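Local coordinates for condensin complex subunit 3 (Schizosaccharomyces pombe, PDB 5OQR), which serves as a regulatory subunit of condensin, the complex required to convert interphase chromatin into condensed mitotic-like chromosomes, at residues 175-180 with 202-207. Numbering follows the deposited sequence.
Sequences VRRSVL and AANRKC
Asn204 points its amide across to Arg177 and Arg176, between two neighbouring helices of the HEAT-repeat solenoid. Residues 175-180 belong to HEAT repeat 4, and residues 202-207 open the helix 202-212. The two short axes run nearly parallel, 9° apart, and approach to 9.8 Å. The near-parallel pair is side-by-side packing within an alpha solenoid; the short helix 190-195 lies between them in the chain.

The Asn204 amide lies against the start of the other segment. With CG anti to the carbonyl carbon, beside the backbone N, the amide extends toward the other helix, where ND2 comes to 3.7 Å from CB of Arg176. ND2 is also hydrogen-bonded to the carbonyl O of Ser173, in the first turn of helix 173-182. OD1 accepts a hydrogen bond from NH1 of Arg177 at 3.2 Å. The bond is bent, with an N-H...O angle of 137°. OD1 lies in the guanidinium plane, at its edge, while the guanidinium and amide planes stand almost perpendicular, 85° apart. An alanine in place of Asn204 would probably leave Arg177 NH1 and the Ser173 carbonyl without these partners and free the guanidinium to turn.

The Arg177 chain bends at chi3, which swings the guanidinium back to the amide. NH1 also sits 3.9 Å from CB of Ala203.

Arg176 sends its guanidinium to other polar partners. NE forms a salt bridge with Asp199, and NH2 is hydrogen-bonded to the carbonyl O of Asp170. The Arg176 and Asn204 side chains cross at about a right angle.

Leu180 closes the other end of the contact. Its CD2 packs 4.2 Å from CB of Cys207 and 3.6 Å from the carbonyl O of Asn204. Nearer the backbone than NH1, CD of Arg177 lies 3.6 Å from SG of Cys207.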
ATOM      1  N   VAL A 175       9.296  -1.879  19.859  1.00 65.62           N
ATOM      2  CA  VAL A 175       8.419  -1.470  20.949  1.00 70.77           C
ATOM      3  C   VAL A 175       6.964  -1.686  20.556  1.00 65.72           C
ATOM      4  O   VAL A 175       6.199  -2.332  21.280  1.00 66.42           O
ATOM      5  CB  VAL A 175       8.685  -0.005  21.341  1.00 73.55           C
ATOM      6  CG1 VAL A 175       7.852   0.379  22.559  1.00 73.63           C
ATOM      7  CG2 VAL A 175      10.163   0.215  21.624  1.00 69.64           C
ATOM      8  N   ARG A 176       6.564  -1.154  19.399  1.00 72.38           N
ATOM      9  CA  ARG A 176       5.201  -1.352  18.918  1.00 76.31           C
ATOM     10  C   ARG A 176       4.826  -2.829  18.928  1.00 70.16           C
ATOM     11  O   ARG A 176       3.735  -3.203  19.370  1.00 61.64           O
ATOM     12  CB  ARG A 176       5.053  -0.773  17.512  1.00 75.74           C
ATOM     13  CG  ARG A 176       5.125   0.741  17.454  1.00 77.76           C
ATOM     14  CD  ARG A 176       4.604   1.275  16.128  1.00 74.61           C
ATOM     15  NE  ARG A 176       5.373   0.787  14.986  1.00 71.10           N
ATOM     16  CZ  ARG A 176       6.568   1.250  14.634  1.00 77.39           C
ATOM     17  NH1 ARG A 176       7.190   0.749  13.576  1.00 67.35           N
ATOM     18  NH2 ARG A 176       7.151   2.203  15.346  1.00 88.90           N
ATOM     19  N   ARG A 177       5.727  -3.686  18.443  1.00 65.74           N
ATOM     20  CA  ARG A 177       5.430  -5.115  18.400  1.00 69.11           C
ATOM     21  C   ARG A 177       5.195  -5.671  19.798  1.00 66.64           C
ATOM     22  O   ARG A 177       4.300  -6.499  20.001  1.00 72.31           O
ATOM     23  CB  ARG A 177       6.564  -5.869  17.707  1.00 68.82           C
ATOM     24  CG  ARG A 177       6.358  -7.374  17.696  1.00 71.93           C
ATOM     25  CD  ARG A 177       7.124  -8.063  16.580  1.00 66.11           C
ATOM     26  NE  ARG A 177       8.549  -8.204  16.874  1.00 86.84           N
ATOM     27  CZ  ARG A 177       9.522  -7.461  16.356  1.00 93.88           C
ATOM     28  NH1 ARG A 177       9.256  -6.491  15.490  1.00 84.32           N
ATOM     29  NH2 ARG A 177      10.783  -7.693  16.701  1.00 99.82           N
ATOM     30  N   SER A 178       5.990  -5.232  20.774  1.00 68.68           N
ATOM     31  CA  SER A 178       5.792  -5.695  22.143  1.00 68.73           C
ATOM     32  C   SER A 178       4.421  -5.285  22.661  1.00 66.78           C
ATOM     33  O   SER A 178       3.723  -6.086  23.294  1.00 64.19           O
ATOM     34  CB  SER A 178       6.895  -5.146  23.045  1.00 69.22           C
ATOM     35  OG  SER A 178       6.809  -5.700  24.345  1.00 67.19           O
ATOM     36  N   VAL A 179       4.019  -4.038  22.405  1.00 66.46           N
ATOM     37  CA  VAL A 179       2.676  -3.603  22.777  1.00 70.82           C
ATOM     38  C   VAL A 179       1.642  -4.401  21.998  1.00 76.51           C
ATOM     39  O   VAL A 179       0.600  -4.801  22.534  1.00 69.86           O
ATOM     40  CB  VAL A 179       2.509  -2.091  22.533  1.00 71.97           C
ATOM     41  CG1 VAL A 179       1.217  -1.602  23.155  1.00 80.17           C
ATOM     42  CG2 VAL A 179       3.689  -1.300  23.088  1.00 73.14           C
ATOM     43  N   LEU A 180       1.920  -4.648  20.719  1.00 72.01           N
ATOM     44  CA  LEU A 180       0.990  -5.375  19.867  1.00 73.27           C
ATOM     45  C   LEU A 180       0.784  -6.805  20.348  1.00 75.77           C
ATOM     46  O   LEU A 180      -0.275  -7.394  20.103  1.00 75.10           O
ATOM     47  CB  LEU A 180       1.511  -5.360  18.430  1.00 74.96           C
ATOM     48  CG  LEU A 180       0.731  -6.099  17.343  1.00 66.33           C
ATOM     49  CD1 LEU A 180      -0.747  -5.752  17.377  1.00 62.70           C
ATOM     50  CD2 LEU A 180       1.334  -5.761  15.989  1.00 65.68           C
ATOM     51  N   ALA A 202       7.612  -5.096   8.366  1.00 57.79           N
ATOM     52  CA  ALA A 202       6.941  -6.314   7.926  1.00 50.49           C
ATOM     53  C   ALA A 202       6.635  -7.235   9.100  1.00 55.54           C
ATOM     54  O   ALA A 202       5.558  -7.838   9.158  1.00 52.09           O
ATOM     55  CB  ALA A 202       7.801  -7.037   6.891  1.00 60.11           C
ATOM     56  N   ALA A 203       7.571  -7.360  10.044  1.00 60.65           N
ATOM     57  CA  ALA A 203       7.356  -8.261  11.172  1.00 64.44           C
ATOM     58  C   ALA A 203       6.141  -7.840  11.986  1.00 55.78           C
ATOM     59  O   ALA A 203       5.380  -8.690  12.462  1.00 58.91           O
ATOM     60  CB  ALA A 203       8.604  -8.314  12.054  1.00 72.96           C
ATOM     61  N   ASN A 204       5.937  -6.533  12.156  1.00 52.55           N
ATOM     62  CA  ASN A 204       4.764  -6.064  12.884  1.00 60.72           C
ATOM     63  C   ASN A 204       3.483  -6.407  12.137  1.00 51.88           C
ATOM     64  O   ASN A 204       2.499  -6.843  12.746  1.00 48.61           O
ATOM     65  CB  ASN A 204       4.856  -4.559  13.122  1.00 73.41           C
ATOM     66  CG  ASN A 204       6.065  -4.176  13.948  1.00 68.33           C
ATOM     67  OD1 ASN A 204       7.148  -4.735  13.780  1.00 76.81           O
ATOM     68  ND2 ASN A 204       5.884  -3.225  14.855  1.00 74.32           N
ATOM     69  N   ARG A 205       3.473  -6.211  10.818  1.00 56.46           N
ATOM     70  CA  ARG A 205       2.321  -6.609  10.016  1.00 49.32           C
ATOM     71  C   ARG A 205       2.048  -8.099  10.165  1.00 43.42           C
ATOM     72  O   ARG A 205       0.916  -8.513  10.433  1.00 39.69           O
ATOM     73  CB  ARG A 205       2.559  -6.256   8.550  1.00 47.75           C
ATOM     74  CG  ARG A 205       2.378  -4.788   8.229  1.00 47.85           C
ATOM     75  CD  ARG A 205       2.542  -4.520   6.745  1.00 45.55           C
ATOM     76  NE  ARG A 205       3.832  -3.897   6.444  1.00 48.67           N
ATOM     77  CZ  ARG A 205       4.726  -4.347   5.567  1.00 48.93           C
ATOM     78  NH1 ARG A 205       5.859  -3.681   5.388  1.00 58.23           N
ATOM     79  NH2 ARG A 205       4.499  -5.439   4.853  1.00 45.21           N
ATOM     80  N   LYS A 206       3.084  -8.919  10.000  1.00 48.74           N
ATOM     81  CA  LYS A 206       2.918 -10.361  10.109  1.00 46.36           C
ATOM     82  C   LYS A 206       2.403 -10.769  11.483  1.00 47.50           C
ATOM     83  O   LYS A 206       1.661 -11.750  11.600  1.00 45.57           O
ATOM     84  CB  LYS A 206       4.247 -11.051   9.815  1.00 48.98           C
ATOM     85  CG  LYS A 206       4.253 -12.528  10.103  1.00 41.66           C
ATOM     86  CD  LYS A 206       5.473 -13.171   9.500  1.00 52.74           C
ATOM     87  CE  LYS A 206       5.891 -14.392  10.277  1.00 71.36           C
ATOM     88  NZ  LYS A 206       4.853 -15.455  10.296  1.00 78.67           N
ATOM     89  N   CYS A 207       2.784 -10.037  12.531  1.00 56.36           N
ATOM     90  CA  CYS A 207       2.336 -10.388  13.873  1.00 60.06           C
ATOM     91  C   CYS A 207       0.824 -10.281  14.005  1.00 45.77           C
ATOM     92  O   CYS A 207       0.214 -11.049  14.757  1.00 45.69           O
ATOM     93  CB  CYS A 207       3.019  -9.496  14.909  1.00 59.12           C
ATOM     94  SG  CYS A 207       4.461 -10.255  15.678  1.00 89.95           S
TER